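PDB 2QYT: 2-dehydropantoate 2-reductase from Porphyromonas gingivalis, which probably catalyses the NADPH-dependent reduction of 2-dehydropantoate (ketopantoate) to (R)-pantoate, the second step of the route from 3-methyl-2-oxobutanoate towards pantothenate. Local coordinates for residues Thr212-Lys217 with Lys305-Glu310; Phe163-Pro168 with Asp172-Leu177. One frame throughout, in Å; residues are numbered along the deposited sequence.

Interaction 1: Thr212-Lys217 with Lys305-Glu310. With SO4 (sulfate ion), chain D.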
# COMPACT_ATOMS: atom_id res chain seq x y z
N THR A 212 10.40 0.19 -17.76
CA THR A 212 10.43 1.62 -18.13
C THR A 212 11.66 2.35 -17.60
O THR A 212 12.03 3.40 -18.13
CB THR A 212 9.13 2.42 -17.73
OG1 THR A 212 9.10 2.67 -16.32
CG2 THR A 212 7.87 1.73 -18.18
N ALA A 213 12.30 1.81 -16.57
CA ALA A 213 13.50 2.42 -15.99
C ALA A 213 14.77 2.03 -16.74
O ALA A 213 15.68 2.86 -16.91
CB ALA A 213 13.62 2.08 -14.51
N TYR A 214 14.85 0.79 -17.20
CA TYR A 214 15.97 0.35 -18.01
C TYR A 214 15.83 0.91 -19.43
O TYR A 214 16.79 1.48 -19.96
CB TYR A 214 16.08 -1.18 -18.00
CG TYR A 214 17.01 -1.81 -19.05
CD1 TYR A 214 16.66 -1.82 -20.40
CD2 TYR A 214 18.19 -2.44 -18.68
CE1 TYR A 214 17.48 -2.41 -21.36
CE2 TYR A 214 19.03 -3.04 -19.64
CZ TYR A 214 18.65 -3.02 -20.98
OH TYR A 214 19.45 -3.59 -21.94
N PHE A 215 14.65 0.78 -20.04
CA PHE A 215 14.47 1.24 -21.43
C PHE A 215 14.33 2.76 -21.58
O PHE A 215 14.43 3.27 -22.70
CB PHE A 215 13.29 0.54 -22.11
CG PHE A 215 13.56 -0.90 -22.50
CD1 PHE A 215 14.66 -1.24 -23.28
CD2 PHE A 215 12.68 -1.91 -22.12
CE1 PHE A 215 14.90 -2.56 -23.63
CE2 PHE A 215 12.90 -3.22 -22.48
CZ PHE A 215 14.01 -3.55 -23.23
N ASP A 216 14.09 3.47 -20.47
CA ASP A 216 13.93 4.94 -20.47
C ASP A 216 12.77 5.35 -21.40
O ASP A 216 12.87 6.30 -22.17
CB ASP A 216 15.27 5.61 -20.85
CG ASP A 216 15.18 7.13 -20.93
OD1 ASP A 216 15.60 7.68 -21.97
OD2 ASP A 216 14.72 7.77 -19.96
N LYS A 217 11.67 4.60 -21.31
CA LYS A 217 10.57 4.68 -22.27
C LYS A 217 9.23 4.47 -21.56
O LYS A 217 9.20 3.84 -20.51
CB LYS A 217 10.77 3.61 -23.34
CG LYS A 217 10.30 3.99 -24.74
CD LYS A 217 11.15 3.34 -25.82
CE LYS A 217 10.81 1.87 -26.05
NZ LYS A 217 11.61 1.30 -27.18
N LYS A 305 18.27 -9.78 -14.03
CA LYS A 305 19.68 -9.59 -13.63
C LYS A 305 20.43 -8.63 -14.55
O LYS A 305 21.19 -7.80 -14.08
CB LYS A 305 20.40 -10.93 -13.53
CG LYS A 305 19.89 -11.83 -12.41
CD LYS A 305 20.94 -12.85 -11.99
CE LYS A 305 20.92 -14.12 -12.83
NZ LYS A 305 21.55 -13.97 -14.18
N ARG A 306 20.20 -8.75 -15.86
CA ARG A 306 20.74 -7.81 -16.85
C ARG A 306 20.22 -6.40 -16.53
O ARG A 306 20.99 -5.45 -16.51
CB ARG A 306 20.33 -8.21 -18.28
CG ARG A 306 21.15 -7.57 -19.40
CD ARG A 306 20.28 -6.92 -20.50
NE ARG A 306 19.76 -7.86 -21.51
CZ ARG A 306 19.09 -7.51 -22.62
NH1 ARG A 306 18.84 -6.23 -22.89
NH2 ARG A 306 18.66 -8.44 -23.46
N MSE A 307 18.93 -6.30 -16.25
CA MSE A 307 18.24 -5.02 -15.99
C MSE A 307 18.68 -4.34 -14.68
O MSE A 307 18.97 -3.14 -14.67
CB MSE A 307 16.71 -5.25 -16.02
CG MSE A 307 15.90 -4.27 -16.87
SE MSE A 307 14.75 -5.15 -18.22
CE MSE A 307 13.96 -3.63 -19.11
N TYR A 308 18.73 -5.11 -13.60
CA TYR A 308 19.13 -4.60 -12.28
C TYR A 308 20.57 -4.11 -12.29
O TYR A 308 20.83 -2.92 -12.08
CB TYR A 308 18.95 -5.69 -11.20
CG TYR A 308 19.49 -5.30 -9.83
CD1 TYR A 308 18.74 -4.51 -8.96
CD2 TYR A 308 20.76 -5.72 -9.41
CE1 TYR A 308 19.24 -4.13 -7.73
CE2 TYR A 308 21.26 -5.35 -8.17
CZ TYR A 308 20.49 -4.56 -7.33
OH TYR A 308 20.97 -4.19 -6.09
N ARG A 309 21.48 -5.04 -12.55
CA ARG A 309 22.92 -4.81 -12.54
C ARG A 309 23.35 -3.65 -13.45
O ARG A 309 24.14 -2.79 -13.03
CB ARG A 309 23.64 -6.11 -12.94
CG ARG A 309 25.17 -6.05 -12.95
CD ARG A 309 25.76 -7.46 -12.94
NE ARG A 309 27.22 -7.45 -12.79
CZ ARG A 309 27.93 -8.45 -12.27
NH1 ARG A 309 27.33 -9.56 -11.84
NH2 ARG A 309 29.25 -8.34 -12.18
N GLU A 310 22.81 -3.62 -14.67
CA GLU A 310 23.30 -2.72 -15.72
C GLU A 310 22.59 -1.35 -15.81
O GLU A 310 22.78 -0.60 -16.78
CB GLU A 310 23.37 -3.45 -17.07
CG GLU A 310 24.49 -4.51 -17.13
CD GLU A 310 24.30 -5.55 -18.23
OE1 GLU A 310 25.06 -6.55 -18.24
OE2 GLU A 310 23.40 -5.37 -19.09
S SO4 D . 18.87 -2.99 -4.00
O1 SO4 D . 18.35 -3.99 -4.93
O2 SO4 D . 19.36 -1.81 -4.73
O3 SO4 D . 17.79 -2.59 -3.08
O4 SO4 D . 19.99 -3.60 -3.30
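The side chain of Met-307, a selenomethionine, lies across the base of Tyr-214 where the last turns of helices 194-215 and 302-309 come together; the CA atoms of these two residues are 6.2 Å apart. Its CG sits 3.3 Å from Tyr-214 CB. The chain then bends at chi2, which carries the selenium over one face of the tyrosine ring, 4.5 Å from the ring centroid and 25° off the normal, a Met-aromatic contact. The terminal methyl goes further, to the root of the same ring and on to Phe-215, where Met-307 CE lies 3.6 Å from Phe-215 CE2. Phe-215 in turn offers a face to the rim of Tyr-214, with CD1 of the tyrosine 3.5 Å above its plane, and stacks with His-226 beyond. Met-307 is buried, and Thr-210 and Ala-211 of helix 194-215 also touch it, so this is the dense part of the contact. The outer part is sparser and polar. Tyr-214 CG stands anti to the backbone N (chi1 167°), and the ring reaches across the neighbouring helix, to its Arg-306 side. There NH1 donates to Tyr-214 OH over 2.9 Å, the oxygen lying almost in the guanidinium plane, while ring and guanidinium are turned 58° from each other. Both residues are partly exposed, and this single bond is all that joins them in polar fashion. On another side of helix 302-309, Tyr-308 turns from the contact and makes a weak hydrogen bond through OH to a sulfate, probably from the crystallisation liquor, which Thr-285 also holds. The arrangement is helix-to-helix packing through a methionine-aromatic cluster, within the all-helical C-terminal domain of the ketopantoate reductase fold.

Interaction 2: Phe163-Pro168 with Asp172-Leu177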
# COMPACT_ATOMS: atom_id res chain seq x y z
N PHE A 163 -7.52 -5.87 1.62
CA PHE A 163 -6.80 -6.18 2.86
C PHE A 163 -7.24 -7.51 3.39
O PHE A 163 -8.24 -8.05 2.91
CB PHE A 163 -7.02 -5.07 3.91
CG PHE A 163 -8.30 -5.24 4.67
CD1 PHE A 163 -8.29 -5.87 5.93
CD2 PHE A 163 -9.51 -4.81 4.12
CE1 PHE A 163 -9.49 -6.05 6.66
CE2 PHE A 163 -10.71 -4.99 4.81
CZ PHE A 163 -10.69 -5.61 6.11
N GLY A 164 -6.50 -8.05 4.36
CA GLY A 164 -6.88 -9.30 4.99
C GLY A 164 -5.82 -9.89 5.85
O GLY A 164 -4.65 -9.52 5.73
N SER A 165 -6.25 -10.78 6.77
CA SER A 165 -5.38 -11.52 7.70
C SER A 165 -4.61 -12.69 7.04
O SER A 165 -3.57 -13.12 7.54
CB SER A 165 -6.23 -12.13 8.84
OG SER A 165 -7.20 -13.08 8.35
N GLY A 166 -5.14 -13.22 5.94
CA GLY A 166 -4.57 -14.39 5.32
C GLY A 166 -5.24 -15.67 5.79
O GLY A 166 -5.25 -16.67 5.05
N LEU A 167 -5.80 -15.65 7.00
CA LEU A 167 -6.48 -16.79 7.62
C LEU A 167 -7.68 -17.30 6.79
O LEU A 167 -8.27 -16.53 6.00
CB LEU A 167 -6.93 -16.42 9.04
CG LEU A 167 -5.83 -15.99 10.02
CD1 LEU A 167 -6.37 -15.09 11.12
CD2 LEU A 167 -5.13 -17.23 10.63
N PRO A 168 -8.07 -18.58 6.99
CA PRO A 168 -9.08 -19.22 6.15
C PRO A 168 -10.51 -18.69 6.37
O PRO A 168 -11.35 -18.80 5.48
CB PRO A 168 -9.00 -20.69 6.55
CG PRO A 168 -7.82 -20.81 7.47
CD PRO A 168 -7.62 -19.48 8.06
N ASP A 172 -13.50 -11.23 13.33
CA ASP A 172 -14.39 -10.16 13.75
C ASP A 172 -13.78 -8.80 13.50
O ASP A 172 -14.49 -7.90 13.04
CB ASP A 172 -14.75 -10.30 15.23
CG ASP A 172 -15.63 -11.50 15.50
OD1 ASP A 172 -16.23 -12.02 14.52
OD2 ASP A 172 -15.72 -11.91 16.69
N ASP A 173 -12.50 -8.64 13.83
CA ASP A 173 -11.78 -7.37 13.62
C ASP A 173 -11.75 -7.05 12.13
O ASP A 173 -11.86 -5.89 11.76
CB ASP A 173 -10.36 -7.38 14.22
CG ASP A 173 -10.33 -7.06 15.75
OD1 ASP A 173 -11.40 -6.78 16.36
OD2 ASP A 173 -9.22 -7.09 16.35
N GLU A 174 -11.64 -8.09 11.28
CA GLU A 174 -11.61 -7.94 9.80
C GLU A 174 -12.93 -7.50 9.19
O GLU A 174 -12.96 -6.56 8.39
CB GLU A 174 -11.24 -9.25 9.14
CG GLU A 174 -9.85 -9.38 8.73
CD GLU A 174 -9.63 -10.67 8.01
OE1 GLU A 174 -9.25 -10.60 6.83
OE2 GLU A 174 -9.82 -11.75 8.61
N VAL A 175 -13.99 -8.23 9.53
CA VAL A 175 -15.35 -7.86 9.14
C VAL A 175 -15.65 -6.46 9.65
O VAL A 175 -16.16 -5.62 8.93
CB VAL A 175 -16.39 -8.88 9.68
CG1 VAL A 175 -17.82 -8.43 9.38
CG2 VAL A 175 -16.15 -10.25 9.08
N ARG A 176 -15.27 -6.19 10.90
CA ARG A 176 -15.45 -4.85 11.42
C ARG A 176 -14.73 -3.82 10.55
O ARG A 176 -15.33 -2.79 10.18
CB ARG A 176 -14.98 -4.72 12.87
CG ARG A 176 -15.38 -3.39 13.51
CD ARG A 176 -15.03 -3.31 14.99
NE ARG A 176 -13.59 -3.26 15.29
CZ ARG A 176 -13.10 -3.11 16.52
NH1 ARG A 176 -13.92 -2.96 17.55
NH2 ARG A 176 -11.78 -3.08 16.73
N LEU A 177 -13.47 -4.06 10.20
CA LEU A 177 -12.79 -3.06 9.37
C LEU A 177 -13.43 -2.93 7.97
O LEU A 177 -13.57 -1.83 7.45
CB LEU A 177 -11.27 -3.29 9.29
CG LEU A 177 -10.46 -2.16 8.62
CD1 LEU A 177 -10.54 -0.84 9.39
CD2 LEU A 177 -9.03 -2.62 8.46
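Glu-174 reaches from the first turn of helix 172-183 to Ser-165 and takes two hydrogen bonds from it, one on each carboxylate oxygen. Ser-165 N donates to Glu-174 OE1 over 3.0 Å, and Ser-165 OG to Glu-174 OE2 over 2.9 Å. Both donors approach from above the carboxylate plane. The glutamate is extended beyond CG (chi2 -176°), which spans the gap between helix and loop. Each oxygen has a further donor: Asn-190 ND2 at OE1 and the backbone N of Thr-171 at OE2. These four donors and the nearby helix start would tend to keep the buried carboxylate ionised. Ser-165 OG also accepts from Leu-167 N at 3.2 Å, closing an ST turn where the chain leaves strand 158-164. Gly-164 adds a close approach, its CA 3.3 Å from Glu-174 OE1. These residues lie at the start of the crossover in a beta-alpha-beta unit, in which helix 172-183 links strand 158-164 to the parallel strand 188-189; Asn-190, just past that strand, also bonds to Phe-163 O. Deeper in, Phe-163 turns its side chain to the helix. Its ring edge meets the backbone carbonyl of Glu-174, with Phe-163 CZ 3.4 Å from Glu-174 O, and Leu-177 covers one face. Leu-177 CD2 stands 4.2 Å from the centroid of the Phe-163 ring and 22° off the normal, a CH-pi contact displaced towards the rim. Leu-114 of strand 111-115, in the parallel sheet, touches both Phe-163 and Leu-177.

The two contacts lie on opposite sides of the chain's centre, their own centres 38 Å apart and their nearest atoms about 26 Å apart. They follow one another along the chain: interaction 2 is complete before interaction 1 begins. Interaction 2 fixes a crossover helix against a mixed sheet and touches the parallel sheet of the Rossmann-type nucleotide-binding part, whereas interaction 1 joins two helix ends in the C-terminal domain. Their chemistry differs too, a buried carboxylate in one and a selenium-aromatic cluster in the other. No cofactor or substrate lies in either contact; the sulfate beside 305-310 is probably a crystallisation component, and neither contact can be placed in the active site.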